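Side-chain contacts in acyl-CoA dehydrogenase (Bacillus subtilis, PDB 5LNX), which catalyses the FAD-dependent oxidation of saturated acyl-CoA thioesters to their 2,3-dehydroacyl-CoA products, passing the electrons to an acceptor: residues D33-Q38 and G158-I163; K152-N157 and K195-L200. All blocks are in the same frame, centred on the assembly; numbering follows the deposited sequence.

Contact 1 of 2, residues D33-Q38 and G158-I163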
loop_
_atom_site.group_PDB
_atom_site.type_symbol
_atom_site.label_atom_id
_atom_site.label_comp_id
_atom_site.label_asym_id
_atom_site.label_seq_id
_atom_site.Cartn_x
_atom_site.Cartn_y
_atom_site.Cartn_z
ATOM N N ASP D 33 -23.232 -15.441 20.329
ATOM C CA ASP D 33 -22.118 -14.762 21.048
ATOM C C ASP D 33 -21.832 -15.433 22.394
ATOM O O ASP D 33 -21.285 -14.805 23.300
ATOM C CB ASP D 33 -22.389 -13.260 21.242
ATOM C CG ASP D 33 -21.111 -12.431 21.484
ATOM O OD1 ASP D 33 -20.908 -12.031 22.644
ATOM O OD2 ASP D 33 -20.347 -12.135 20.533
ATOM N N GLU D 34 -22.162 -16.721 22.502
ATOM C CA GLU D 34 -21.949 -17.491 23.731
ATOM C C GLU D 34 -20.765 -18.438 23.646
ATOM O O GLU D 34 -20.619 -19.210 22.695
ATOM C CB GLU D 34 -23.204 -18.269 24.123
ATOM C CG GLU D 34 -24.426 -17.379 24.295
ATOM C CD GLU D 34 -25.621 -18.118 24.854
ATOM O OE1 GLU D 34 -25.659 -19.372 24.760
ATOM O OE2 GLU D 34 -26.532 -17.439 25.381
ATOM N N PHE D 35 -19.917 -18.358 24.665
ATOM C CA PHE D 35 -18.728 -19.204 24.789
ATOM C C PHE D 35 -19.128 -20.673 24.565
ATOM O O PHE D 35 -20.151 -21.109 25.086
ATOM C CB PHE D 35 -18.092 -19.022 26.192
ATOM C CG PHE D 35 -16.839 -19.837 26.412
ATOM C CD1 PHE D 35 -15.602 -19.362 26.041
ATOM C CD2 PHE D 35 -16.923 -21.071 26.991
ATOM C CE1 PHE D 35 -14.469 -20.118 26.235
ATOM C CE2 PHE D 35 -15.804 -21.837 27.198
ATOM C CZ PHE D 35 -14.573 -21.361 26.826
ATOM N N PRO D 36 -18.332 -21.439 23.792
ATOM C CA PRO D 36 -18.751 -22.754 23.361
ATOM C C PRO D 36 -18.345 -23.830 24.353
ATOM O O PRO D 36 -17.521 -24.699 24.050
ATOM C CB PRO D 36 -17.990 -22.911 22.051
ATOM C CG PRO D 36 -16.701 -22.187 22.285
ATOM C CD PRO D 36 -16.934 -21.190 23.389
ATOM N N PHE D 37 -18.950 -23.790 25.526
ATOM C CA PHE D 37 -18.596 -24.713 26.621
ATOM C C PHE D 37 -18.528 -26.189 26.205
ATOM O O PHE D 37 -17.604 -26.908 26.586
ATOM C CB PHE D 37 -19.593 -24.564 27.760
ATOM C CG PHE D 37 -19.437 -23.292 28.531
ATOM C CD1 PHE D 37 -18.379 -23.130 29.417
ATOM C CD2 PHE D 37 -20.330 -22.243 28.359
ATOM C CE1 PHE D 37 -18.229 -21.948 30.125
ATOM C CE2 PHE D 37 -20.179 -21.055 29.064
ATOM C CZ PHE D 37 -19.131 -20.907 29.947
ATOM N N GLN D 38 -19.517 -26.617 25.422
ATOM C CA GLN D 38 -19.600 -28.019 24.967
ATOM C C GLN D 38 -18.513 -28.443 23.999
ATOM O O GLN D 38 -18.003 -29.554 24.085
ATOM C CB GLN D 38 -20.958 -28.311 24.369
ATOM N N GLY D 158 -12.473 -15.016 29.844
ATOM C CA GLY D 158 -12.973 -14.413 31.072
ATOM C C GLY D 158 -14.336 -14.914 31.509
ATOM O O GLY D 158 -15.336 -14.696 30.840
ATOM N N GLY D 159 -14.363 -15.603 32.647
ATOM C CA GLY D 159 -15.607 -16.143 33.212
ATOM C C GLY D 159 -15.800 -17.611 32.874
ATOM O O GLY D 159 -16.597 -18.311 33.511
ATOM N N ALA D 160 -15.139 -18.050 31.809
ATOM C CA ALA D 160 -15.081 -19.467 31.446
ATOM C C ALA D 160 -13.904 -20.069 32.172
ATOM O O ALA D 160 -13.870 -21.261 32.456
ATOM C CB ALA D 160 -14.913 -19.635 29.934
ATOM N N ALA D 161 -12.902 -19.243 32.412
ATOM C CA ALA D 161 -11.626 -19.735 32.877
ATOM C C ALA D 161 -11.637 -20.104 34.367
ATOM O O ALA D 161 -12.276 -19.435 35.186
ATOM C CB ALA D 161 -10.529 -18.735 32.591
ATOM N N ASP D 162 -10.902 -21.184 34.669
ATOM C CA ASP D 162 -10.728 -21.736 36.021
ATOM C C ASP D 162 -9.418 -21.264 36.669
ATOM O O ASP D 162 -9.338 -21.069 37.891
ATOM C CB ASP D 162 -10.720 -23.276 35.971
ATOM C CG ASP D 162 -11.983 -23.853 35.369
ATOM O OD1 ASP D 162 -13.009 -23.918 36.084
ATOM O OD2 ASP D 162 -11.955 -24.229 34.174
ATOM N N ILE D 163 -8.389 -21.149 35.836
ATOM C CA ILE D 163 -7.075 -20.664 36.239
ATOM C C ILE D 163 -6.776 -19.363 35.493
ATOM O O ILE D 163 -6.932 -19.300 34.269
ATOM C CB ILE D 163 -5.967 -21.682 35.866
ATOM C CG1 ILE D 163 -6.094 -22.971 36.682
ATOM C CG2 ILE D 163 -4.584 -21.040 35.913
ATOM C CD1 ILE D 163 -5.704 -22.906 38.141
#
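F35 holds its ring extended from the chain, CG opposite the backbone N (chi1 -179°), which carries it across to A160, while F37, its CG instead beside the backbone N (chi1 -72°), swings its ring in toward the same methyl. CB of A160 stands over the centre of the F35 ring, 3.5 Å from the centroid and 10° off the ring normal, a clear CH-pi contact; all six carbons of the F35 ring lie 3.6 to 4.0 Å from A160 CB. F37 meets that methyl less squarely, its CE1 coming to 4.0 Å from A160 CB. The two aromatic rings also pack on each other, CD2 of F35 sitting over the middle of the F37 ring, and CD of P36 lies over the opposite face of F35, toward its rim. Alanine suits its place because a single methyl fits over an aromatic face without pushing the segments apart. Beyond the pair, I84 of helix 79-90 and L118 also touch F35, a large apolar ring well matched to this buried position. The contact across the segments is wholly apolar, so it depends on complementary shape and dispersion between the N-terminal helical region and the loop that follows strand 145-156.

Contact 2 of 2, residues K152-N157 and K195-L200. With FAD (flavin-adenine dinucleotide), chain S.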
loop_
_atom_site.group_PDB
_atom_site.type_symbol
_atom_site.label_atom_id
_atom_site.label_comp_id
_atom_site.label_asym_id
_atom_site.label_seq_id
_atom_site.Cartn_x
_atom_site.Cartn_y
_atom_site.Cartn_z
ATOM N N LYS D 152 -8.028 -5.870 36.076
ATOM C CA LYS D 152 -7.571 -6.216 34.729
ATOM C C LYS D 152 -8.641 -5.871 33.727
ATOM O O LYS D 152 -9.817 -5.798 34.069
ATOM C CB LYS D 152 -7.163 -7.694 34.633
ATOM C CG LYS D 152 -6.065 -8.079 35.609
ATOM C CD LYS D 152 -4.798 -7.279 35.352
ATOM C CE LYS D 152 -3.738 -7.479 36.415
ATOM N NZ LYS D 152 -2.405 -7.093 35.870
ATOM N N ILE D 153 -8.216 -5.671 32.486
ATOM C CA ILE D 153 -9.142 -5.457 31.361
ATOM C C ILE D 153 -8.847 -6.360 30.152
ATOM O O ILE D 153 -7.772 -6.973 30.044
ATOM C CB ILE D 153 -9.156 -3.978 30.859
ATOM C CG1 ILE D 153 -7.751 -3.450 30.571
ATOM C CG2 ILE D 153 -9.837 -3.049 31.849
ATOM C CD1 ILE D 153 -7.729 -2.220 29.682
ATOM N N PHE D 154 -9.870 -6.498 29.304
ATOM C CA PHE D 154 -9.807 -7.215 28.019
ATOM C C PHE D 154 -9.278 -8.632 28.159
ATOM O O PHE D 154 -8.369 -9.005 27.430
ATOM C CB PHE D 154 -8.881 -6.479 27.052
ATOM C CG PHE D 154 -9.296 -5.070 26.735
ATOM C CD1 PHE D 154 -10.609 -4.755 26.524
ATOM C CD2 PHE D 154 -8.337 -4.078 26.586
ATOM C CE1 PHE D 154 -10.982 -3.460 26.223
ATOM C CE2 PHE D 154 -8.692 -2.784 26.283
ATOM C CZ PHE D 154 -10.019 -2.470 26.091
ATOM N N ILE D 155 -9.812 -9.415 29.090
ATOM C CA ILE D 155 -9.214 -10.726 29.428
ATOM C C ILE D 155 -9.897 -11.878 28.700
ATOM O O ILE D 155 -11.048 -12.231 28.972
ATOM C CB ILE D 155 -9.232 -11.007 30.941
ATOM C CG1 ILE D 155 -8.521 -9.885 31.713
ATOM C CG2 ILE D 155 -8.570 -12.336 31.239
ATOM C CD1 ILE D 155 -7.115 -9.606 31.237
ATOM N N THR D 156 -9.177 -12.454 27.748
ATOM C CA THR D 156 -9.729 -13.546 26.949
ATOM C C THR D 156 -10.023 -14.665 27.930
ATOM O O THR D 156 -9.369 -14.763 28.965
ATOM C CB THR D 156 -8.735 -14.056 25.878
ATOM O OG1 THR D 156 -8.397 -12.997 24.975
ATOM C CG2 THR D 156 -9.335 -15.200 25.086
ATOM N N ASN D 157 -11.020 -15.478 27.597
ATOM C CA ASN D 157 -11.414 -16.644 28.404
ATOM C C ASN D 157 -11.994 -16.255 29.783
ATOM O O ASN D 157 -12.103 -17.069 30.705
ATOM C CB ASN D 157 -10.261 -17.660 28.492
ATOM C CG ASN D 157 -10.054 -18.420 27.178
ATOM O OD1 ASN D 157 -10.743 -18.173 26.185
ATOM N ND2 ASN D 157 -9.062 -19.307 27.154
ATOM N N LYS D 195 -18.692 -8.155 33.403
ATOM C CA LYS D 195 -19.592 -8.542 32.329
ATOM C C LYS D 195 -18.816 -8.789 31.039
ATOM O O LYS D 195 -17.806 -8.146 30.774
ATOM C CB LYS D 195 -20.656 -7.456 32.089
ATOM N N LYS D 196 -19.284 -9.782 30.285
ATOM C CA LYS D 196 -18.860 -10.042 28.902
ATOM C C LYS D 196 -18.813 -8.755 28.087
ATOM O O LYS D 196 -19.821 -8.052 27.956
ATOM C CB LYS D 196 -19.834 -11.026 28.232
ATOM C CG LYS D 196 -19.186 -12.071 27.346
ATOM C CD LYS D 196 -20.190 -13.113 26.844
ATOM C CE LYS D 196 -21.500 -12.508 26.387
ATOM N NZ LYS D 196 -22.386 -13.529 25.779
ATOM N N GLU D 197 -17.652 -8.477 27.506
ATOM C CA GLU D 197 -17.465 -7.268 26.717
ATOM C C GLU D 197 -18.029 -7.478 25.309
ATOM O O GLU D 197 -17.844 -8.543 24.699
ATOM C CB GLU D 197 -15.988 -6.901 26.610
ATOM C CG GLU D 197 -15.317 -6.521 27.936
ATOM C CD GLU D 197 -13.800 -6.502 27.831
ATOM O OE1 GLU D 197 -13.082 -5.910 28.669
ATOM O OE2 GLU D 197 -13.310 -7.129 26.883
ATOM N N ARG D 198 -18.712 -6.460 24.794
ATOM C CA ARG D 198 -19.312 -6.534 23.454
ATOM C C ARG D 198 -18.308 -5.997 22.450
ATOM O O ARG D 198 -18.054 -4.799 22.422
ATOM C CB ARG D 198 -20.602 -5.706 23.388
ATOM C CG ARG D 198 -21.796 -6.339 24.077
ATOM C CD ARG D 198 -22.858 -5.305 24.354
ATOM N NE ARG D 198 -23.241 -4.628 23.121
ATOM C CZ ARG D 198 -22.979 -3.362 22.793
ATOM N NH1 ARG D 198 -22.323 -2.532 23.618
ATOM N NH2 ARG D 198 -23.389 -2.912 21.600
ATOM N N LYS D 199 -17.828 -6.872 21.571
ATOM C CA LYS D 199 -16.705 -6.582 20.686
ATOM C C LYS D 199 -17.107 -6.598 19.212
ATOM O O LYS D 199 -18.136 -7.167 18.836
ATOM C CB LYS D 199 -15.614 -7.629 20.883
ATOM N N LEU D 200 -16.272 -5.969 18.375
ATOM C CA LEU D 200 -16.442 -5.997 16.901
ATOM C C LEU D 200 -16.511 -7.405 16.349
ATOM O O LEU D 200 -17.252 -7.675 15.414
ATOM C CB LEU D 200 -15.302 -5.246 16.203
HETATM P PA FAD S . -2.560 1.052 23.817
HETATM O O1A FAD S . -1.475 0.017 24.066
HETATM O O2A FAD S . -2.748 2.276 24.651
HETATM O O5B FAD S . -2.277 1.556 22.314
HETATM C C5B FAD S . -3.125 2.411 21.562
HETATM C C4B FAD S . -2.481 2.520 20.181
HETATM O O4B FAD S . -1.295 3.255 20.360
HETATM C C3B FAD S . -2.097 1.169 19.599
HETATM O O3B FAD S . -2.214 1.165 18.171
HETATM C C2B FAD S . -0.645 1.011 19.947
HETATM O O2B FAD S . 0.063 0.416 18.873
HETATM C C1B FAD S . -0.191 2.432 20.055
HETATM N N9A FAD S . 0.887 2.698 20.996
HETATM C C8A FAD S . 0.811 2.976 22.317
HETATM N N7A FAD S . 2.059 3.263 22.801
HETATM C C5A FAD S . 2.932 3.152 21.766
HETATM C C6A FAD S . 4.367 3.325 21.521
HETATM N N6A FAD S . 5.214 3.655 22.507
HETATM N N1A FAD S . 4.827 3.163 20.262
HETATM C C2A FAD S . 4.055 2.850 19.209
HETATM N N3A FAD S . 2.740 2.674 19.362
HETATM C C4A FAD S . 2.140 2.817 20.573
HETATM N N1 FAD S . -4.783 -8.651 27.543
HETATM C C2 FAD S . -4.321 -9.642 28.342
HETATM O O2 FAD S . -3.549 -9.327 29.257
HETATM N N3 FAD S . -4.644 -10.945 28.189
HETATM C C4 FAD S . -5.474 -11.353 27.221
HETATM O O4 FAD S . -5.779 -12.564 27.084
HETATM C C4X FAD S . -6.036 -10.326 26.322
HETATM N N5 FAD S . -6.882 -10.668 25.328
HETATM C C5X FAD S . -7.413 -9.723 24.519
HETATM C C6 FAD S . -8.330 -10.126 23.583
HETATM C C7 FAD S . -8.885 -9.233 22.701
HETATM C C7M FAD S . -9.788 -9.819 21.646
HETATM C C8 FAD S . -8.527 -7.794 22.816
HETATM C C8M FAD S . -9.085 -6.736 21.902
HETATM C C9 FAD S . -7.639 -7.384 23.781
HETATM C C9A FAD S . -7.057 -8.288 24.660
HETATM N N10 FAD S . -6.174 -7.889 25.716
HETATM C C10 FAD S . -5.635 -8.908 26.539
HETATM C "C1'" FAD S . -5.728 -6.496 25.869
HETATM C "C2'" FAD S . -4.686 -6.187 24.768
HETATM O "O2'" FAD S . -3.462 -6.936 24.878
HETATM C "C3'" FAD S . -4.401 -4.693 24.704
HETATM O "O3'" FAD S . -5.487 -4.066 24.023
HETATM C "C4'" FAD S . -3.068 -4.407 24.029
HETATM O "O4'" FAD S . -2.003 -4.887 24.868
HETATM C "C5'" FAD S . -2.873 -2.907 23.695
HETATM O "O5'" FAD S . -3.078 -1.981 24.764
HETATM P P FAD S . -4.298 -0.895 24.797
HETATM O O1P FAD S . -4.231 -0.041 26.050
HETATM O O2P FAD S . -5.587 -1.609 24.496
HETATM O O3P FAD S . -3.973 0.265 23.719
#
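Two residues beyond F154, whose backbone faces E197, OG1 of T156 gives a 2.8 Å hydrogen bond to N5 of the FAD, the flavin atom that accepts hydride in acyl-CoA dehydrogenases. T156 N adds a weak bond to flavin O4, so the short threonine holds the isoalloxazine edge by side chain and backbone together. Across the segments, E197 has CG beside its backbone N (chi1 -65°) and then runs out extended, bringing its carboxylate to the corner at F154. There OE1 takes a weak, bent hydrogen bond from F154 N, 3.3 Å long with an angle of 139° at the hydrogen. OE2 lies at the edge of the F154 ring, in its plane and 3.6 Å from CD1, where the slightly positive ring hydrogens would suit a carboxylate; ring and carboxylate planes are 69° apart. On the flavin side, CD2 of F154 comes to 3.6 Å from C1' of the FAD ribityl chain. Replacing F154 by an alanine would probably leave the ribityl chain and the E197 carboxylate without their aromatic neighbour and open a gap toward Y339 of the second subunit, whose ring meets this one edge-to-face. The site belongs to the beta-sheet middle domain: strand 207-212 pairs with both 145-156 and 191-196 and so lies between them, while V87 of helix 79-90 touches T156 and N157 from the N-terminal domain.

Segment 158-163 follows directly on 152-157, so the two contacts, with centres about 12 Å apart, are successive uses of one piece of chain. Contact 1 joins the N-terminal helical domain to the middle domain by hydrophobic packing that runs from a buried ring to an exposed one. Contact 2 stays within the middle domain, also partly buried, but is polar and aromatic because it lines the flavin and faces a second subunit, which does not reach contact 1. They also meet directly: K196 NZ lies 3.0 Å from D33 O, a probable hydrogen bond tying segment 195-200 to 33-38. Helix 79-90 borders both, through I84 and V87.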